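PDB 1SGL: trichomaglin, which probably cleaves RNA as a plant S-like ribonuclease of the ribonuclease T2 family. Local coordinates for residues A11-G16 / P80-A85; A139-S144 / V155-S160. All coordinates share one frame; numbering follows the deposited sequence.

Interaction 1 of 2, residues A11-G16 / P80-A85. With SO4 (sulfate ion), chain C.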
loop_
_atom_site.group_PDB
_atom_site.type_symbol
_atom_site.label_atom_id
_atom_site.label_comp_id
_atom_site.label_asym_id
_atom_site.label_seq_id
_atom_site.Cartn_x
_atom_site.Cartn_y
_atom_site.Cartn_z
ATOM N N ALA A 11 -0.225 1.790 3.524
ATOM C CA ALA A 11 0.947 1.757 2.665
ATOM C C ALA A 11 0.603 1.327 1.245
ATOM O O ALA A 11 -0.023 0.285 1.034
ATOM C CB ALA A 11 1.984 0.816 3.257
ATOM N N LEU A 12 1.011 2.139 0.278
ATOM C CA LEU A 12 0.768 1.853 -1.131
ATOM C C LEU A 12 2.104 1.715 -1.842
ATOM O O LEU A 12 3.067 2.395 -1.499
ATOM C CB LEU A 12 -0.027 2.981 -1.787
ATOM C CG LEU A 12 -1.372 3.361 -1.164
ATOM C CD1 LEU A 12 -2.011 4.469 -2.003
ATOM C CD2 LEU A 12 -2.285 2.144 -1.098
ATOM N N GLN A 13 2.157 0.834 -2.835
ATOM C CA GLN A 13 3.377 0.609 -3.591
ATOM C C GLN A 13 3.196 0.986 -5.046
ATOM O O GLN A 13 2.133 0.759 -5.618
ATOM C CB GLN A 13 3.785 -0.863 -3.506
ATOM C CG GLN A 13 4.209 -1.274 -2.114
ATOM C CD GLN A 13 4.844 -2.638 -2.067
ATOM O OE1 GLN A 13 5.184 -3.128 -0.990
ATOM N NE2 GLN A 13 5.015 -3.266 -3.233
ATOM N N TRP A 14 4.236 1.559 -5.639
ATOM C CA TRP A 14 4.191 1.942 -7.042
ATOM C C TRP A 14 4.556 0.714 -7.877
ATOM O O TRP A 14 5.692 0.230 -7.832
ATOM C CB TRP A 14 5.178 3.081 -7.334
ATOM C CG TRP A 14 5.138 3.521 -8.770
ATOM C CD1 TRP A 14 6.124 3.372 -9.705
ATOM C CD2 TRP A 14 4.029 4.126 -9.453
ATOM N NE1 TRP A 14 5.696 3.842 -10.931
ATOM C CE2 TRP A 14 4.415 4.309 -10.803
ATOM C CE3 TRP A 14 2.749 4.532 -9.053
ATOM C CZ2 TRP A 14 3.569 4.878 -11.753
ATOM C CZ3 TRP A 14 1.902 5.101 -10.003
ATOM C CH2 TRP A 14 2.319 5.267 -11.336
ATOM N N ALA A 15 3.592 0.221 -8.641
ATOM C CA ALA A 15 3.802 -0.974 -9.456
ATOM C C ALA A 15 5.031 -0.924 -10.365
ATOM O O ALA A 15 5.753 -1.906 -10.483
ATOM C CB ALA A 15 2.556 -1.260 -10.277
ATOM N N GLY A 16 5.276 0.224 -10.993
ATOM C CA GLY A 16 6.415 0.336 -11.886
ATOM C C GLY A 16 7.748 0.023 -11.233
ATOM O O GLY A 16 8.625 -0.598 -11.839
ATOM N N PRO A 80 -2.447 -6.799 -5.405
ATOM C CA PRO A 80 -1.628 -7.915 -5.886
ATOM C C PRO A 80 -0.319 -8.021 -5.123
ATOM O O PRO A 80 0.014 -7.147 -4.328
ATOM C CB PRO A 80 -1.391 -7.554 -7.343
ATOM C CG PRO A 80 -1.214 -6.057 -7.253
ATOM C CD PRO A 80 -2.361 -5.652 -6.332
ATOM N N THR A 81 0.418 -9.101 -5.361
ATOM C CA THR A 81 1.705 -9.279 -4.714
ATOM C C THR A 81 2.756 -9.012 -5.787
ATOM O O THR A 81 2.452 -9.056 -6.974
ATOM C CB THR A 81 1.877 -10.713 -4.145
ATOM O OG1 THR A 81 3.130 -10.797 -3.450
ATOM C CG2 THR A 81 1.871 -11.744 -5.262
ATOM N N TYR A 82 3.980 -8.713 -5.378
ATOM C CA TYR A 82 5.034 -8.433 -6.340
ATOM C C TYR A 82 6.190 -9.416 -6.213
ATOM O O TYR A 82 7.279 -9.180 -6.733
ATOM C CB TYR A 82 5.513 -6.978 -6.186
ATOM C CG TYR A 82 4.471 -5.970 -6.641
ATOM C CD1 TYR A 82 4.107 -5.874 -7.983
ATOM C CD2 TYR A 82 3.802 -5.160 -5.724
ATOM C CE1 TYR A 82 3.102 -5.002 -8.400
ATOM C CE2 TYR A 82 2.795 -4.285 -6.130
ATOM C CZ TYR A 82 2.451 -4.213 -7.468
ATOM O OH TYR A 82 1.448 -3.365 -7.874
ATOM N N ARG A 83 5.925 -10.523 -5.524
ATOM C CA ARG A 83 6.897 -11.596 -5.315
ATOM C C ARG A 83 6.239 -12.880 -5.799
ATOM O O ARG A 83 5.016 -12.962 -5.884
ATOM C CB ARG A 83 7.222 -11.764 -3.829
ATOM C CG ARG A 83 7.551 -10.484 -3.106
ATOM C CD ARG A 83 7.801 -10.730 -1.628
ATOM N NE ARG A 83 7.725 -9.490 -0.860
ATOM C CZ ARG A 83 7.901 -9.404 0.457
ATOM N NH1 ARG A 83 8.174 -10.494 1.167
ATOM N NH2 ARG A 83 7.781 -8.232 1.071
ATOM N N CYS A 84 7.044 -13.886 -6.106
ATOM C CA CYS A 84 6.495 -15.152 -6.559
ATOM C C CYS A 84 6.542 -16.202 -5.471
ATOM O O CYS A 84 6.150 -17.344 -5.688
ATOM C CB CYS A 84 7.238 -15.648 -7.794
ATOM S SG CYS A 84 6.662 -14.799 -9.284
ATOM N N ALA A 85 7.017 -15.806 -4.298
ATOM C CA ALA A 85 7.109 -16.714 -3.168
ATOM C C ALA A 85 6.067 -16.326 -2.127
ATOM O O ALA A 85 5.541 -15.216 -2.160
ATOM C CB ALA A 85 8.511 -16.647 -2.565
HETATM S S SO4 C . 5.139 -7.474 -2.179
HETATM O O1 SO4 C . 5.371 -6.054 -1.853
HETATM O O2 SO4 C . 6.086 -7.888 -3.228
HETATM O O3 SO4 C . 3.761 -7.656 -2.667
HETATM O O4 SO4 C . 5.345 -8.288 -0.970
#

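Interaction 2 of 2, residues A139-S144 / V155-S160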
loop_
_atom_site.group_PDB
_atom_site.type_symbol
_atom_site.label_atom_id
_atom_site.label_comp_id
_atom_site.label_asym_id
_atom_site.label_seq_id
_atom_site.Cartn_x
_atom_site.Cartn_y
_atom_site.Cartn_z
ATOM N N ALA A 139 -4.081 15.605 -12.080
ATOM C CA ALA A 139 -3.061 16.636 -12.160
ATOM C C ALA A 139 -2.156 16.441 -13.368
ATOM O O ALA A 139 -1.339 17.298 -13.670
ATOM C CB ALA A 139 -2.231 16.645 -10.889
ATOM N N GLY A 140 -2.302 15.321 -14.064
ATOM C CA GLY A 140 -1.453 15.074 -15.217
ATOM C C GLY A 140 -0.157 14.359 -14.854
ATOM O O GLY A 140 0.811 14.376 -15.611
ATOM N N ILE A 141 -0.125 13.746 -13.676
ATOM C CA ILE A 141 1.057 13.013 -13.249
ATOM C C ILE A 141 0.777 11.541 -13.563
ATOM O O ILE A 141 -0.047 10.892 -12.912
ATOM C CB ILE A 141 1.321 13.229 -11.744
ATOM C CG1 ILE A 141 1.558 14.723 -11.483
ATOM C CG2 ILE A 141 2.549 12.427 -11.297
ATOM C CD1 ILE A 141 1.824 15.070 -10.037
ATOM N N VAL A 142 1.448 11.026 -14.584
ATOM C CA VAL A 142 1.241 9.648 -15.002
ATOM C C VAL A 142 2.546 8.882 -15.187
ATOM O O VAL A 142 3.606 9.480 -15.360
ATOM C CB VAL A 142 0.454 9.606 -16.319
ATOM C CG1 VAL A 142 -0.913 10.256 -16.125
ATOM C CG2 VAL A 142 1.220 10.343 -17.399
ATOM N N ALA A 143 2.451 7.557 -15.154
ATOM C CA ALA A 143 3.616 6.695 -15.315
ATOM C C ALA A 143 4.366 7.074 -16.584
ATOM O O ALA A 143 3.761 7.306 -17.624
ATOM C CB ALA A 143 3.183 5.231 -15.372
ATOM N N SER A 144 5.688 7.124 -16.490
ATOM C CA SER A 144 6.520 7.501 -17.620
ATOM C C SER A 144 7.963 7.084 -17.392
ATOM O O SER A 144 8.489 7.214 -16.290
ATOM C CB SER A 144 6.459 9.015 -17.823
ATOM O OG SER A 144 7.447 9.445 -18.740
ATOM N N VAL A 155 3.251 15.751 -4.082
ATOM C CA VAL A 155 2.758 15.979 -2.732
ATOM C C VAL A 155 1.529 16.884 -2.740
ATOM O O VAL A 155 0.531 16.600 -2.080
ATOM C CB VAL A 155 3.842 16.610 -1.844
ATOM C CG1 VAL A 155 3.286 16.900 -0.457
ATOM C CG2 VAL A 155 5.028 15.676 -1.741
ATOM N N VAL A 156 1.593 17.966 -3.506
ATOM C CA VAL A 156 0.478 18.900 -3.577
ATOM C C VAL A 156 -0.782 18.252 -4.139
ATOM O O VAL A 156 -1.898 18.554 -3.708
ATOM C CB VAL A 156 0.848 20.140 -4.429
ATOM C CG1 VAL A 156 -0.394 21.002 -4.674
ATOM C CG2 VAL A 156 1.899 20.963 -3.701
ATOM N N ALA A 157 -0.601 17.361 -5.104
ATOM C CA ALA A 157 -1.730 16.681 -5.707
ATOM C C ALA A 157 -2.451 15.815 -4.666
ATOM O O ALA A 157 -3.679 15.863 -4.542
ATOM C CB ALA A 157 -1.254 15.827 -6.877
ATOM N N VAL A 158 -1.685 15.029 -3.911
ATOM C CA VAL A 158 -2.272 14.163 -2.892
ATOM C C VAL A 158 -2.908 14.958 -1.760
ATOM O O VAL A 158 -4.036 14.682 -1.371
ATOM C CB VAL A 158 -1.229 13.193 -2.298
ATOM C CG1 VAL A 158 -1.832 12.440 -1.113
ATOM C CG2 VAL A 158 -0.776 12.223 -3.370
ATOM N N GLU A 159 -2.195 15.948 -1.234
ATOM C CA GLU A 159 -2.747 16.756 -0.154
ATOM C C GLU A 159 -4.024 17.467 -0.581
ATOM O O GLU A 159 -4.988 17.516 0.181
ATOM C CB GLU A 159 -1.750 17.811 0.318
ATOM C CG GLU A 159 -0.517 17.267 0.992
ATOM C CD GLU A 159 0.469 18.367 1.304
ATOM O OE1 GLU A 159 0.569 19.303 0.487
ATOM O OE2 GLU A 159 1.156 18.297 2.346
ATOM N N SER A 160 -4.026 18.028 -1.789
ATOM C CA SER A 160 -5.197 18.747 -2.280
ATOM C C SER A 160 -6.392 17.828 -2.438
ATOM O O SER A 160 -7.520 18.231 -2.180
ATOM C CB SER A 160 -4.913 19.410 -3.632
ATOM O OG SER A 160 -3.984 20.465 -3.492
#

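Interaction 1 of 2, residues A11-G16 / P80-A85
Ala-15 and Tyr-82 mark the nearest backbone approach, their CA atoms 8.2 Å apart, so side chains must span the gap between the segments. Residues 11-16 run from the end of strand 7-14 into the short helix 15-18, with Trp-14 as its N-cap residue; residues 80-85 form an irregular loop.

Tyr-82 does most of the bridging. With its ring anti to the carbonyl carbon (chi1 -70°), it extends toward the strand, and its hydroxyl end meets the small methyl of Ala-15, Tyr-82 OH lying 3.4 Å from Ala-15 CB. The small size of alanine suits a place where a phenol must come this close. The hydroxyl itself is hydrogen-bonded to Thr-41 of strand 40-47, which fixes the far end of the ring. Gln-13, extended beyond CG, passes alongside the ring in the opposite direction, its amide plane only 22° from the ring plane; Gln-13 NE2 comes to 3.4 Å from Tyr-82 CD2.

Beyond that amide lies a sulfate. The firm bond to it comes from the backbone, Tyr-82 N donating to sulfate O3 at 2.9 Å. Thr-81 OG1 adds a weak bond to O3, and Gln-13 NE2 a weak, doubtful one to sulfate O1, since Gln-13 OE1 lies equally near O1 (3.1 Å). Arg-83 NE approaches sulfate O4 obliquely to 2.7 Å; Glu-87 pairs with its guanidinium through NH1.

Both segments thus contribute to one anion site, consistent with a place that could receive an RNA phosphate, though the ion itself probably came from the crystallisation liquor.

Interaction 2 of 2, residues A139-S144 / V155-S160
Ala-139 and Ala-157 point their methyls at each other just where helix 132-139 ends in a Schellman motif, so that the end of one helix packs on the flank of another, helix 151-162. The CA atoms of the two alanines are 6.6 Å apart, and because both CB atoms lie in the gap, Ala-139 CB comes to 4.2 Å from Ala-157 CB. This is a tip-to-tip meeting of two methyls, and the small side chains let the helices come near each other.

Ile-141 supplies the third partner. Its CG1 branch stands anti to the carbonyl carbon (chi1 -61°) and is extended beyond that, which carries the terminal methyl up to the helix: Ile-141 CD1 lies 4.5 Å from Ala-157 CB. Since Ile-141 CD1 is also 4.4 Å from Ala-139 CB, the three methyls form a nearly equilateral triangle. The long branched chain suits its place, for Ile-141 is buried and also packs on Leu-136, Leu-204 and Ile-154, whereas Ala-139 sits at the exposed margin.

Gly-140 has a positive phi (89°), a backbone angle that suits glycine, and closes the Schellman motif; after it, Ile-141 points back toward helix 151-162. The contact is small and purely apolar, joining the end of helix 132-139 and the loop after it to helix 151-162, near the surface of the T2 fold.

Beside Ala-157 in helix 151-162, Val-156 O accepts two bonds from Ser-160, a turn further on, from opposite faces of its carbonyl plane: Ser-160 N at 2.9 Å and Ser-160 OG at 2.8 Å.

How the interactions relate
Along the chain the contacts come in series: interaction 1 closes before interaction 2 opens, and their centres lie 20 Å apart within the one T2-type fold. Interaction 1 is nearer the middle of the molecule, where strand 7-14 and the start of helix 15-18 meet the loop after helix 72-78. The centre of interaction 2 is about 17 Å from the chain centre, where the end of helix 132-139 and the loop after it meet helix 151-162. The two nevertheless touch, since Trp-14 CZ2 packs 3.7 Å from Ala-143 CB. Strand 176-184, which pairs with strand 7-14 and receives Val-158, thus links helix 151-162 to the sheet whose strand 7-14 carries Gln-13.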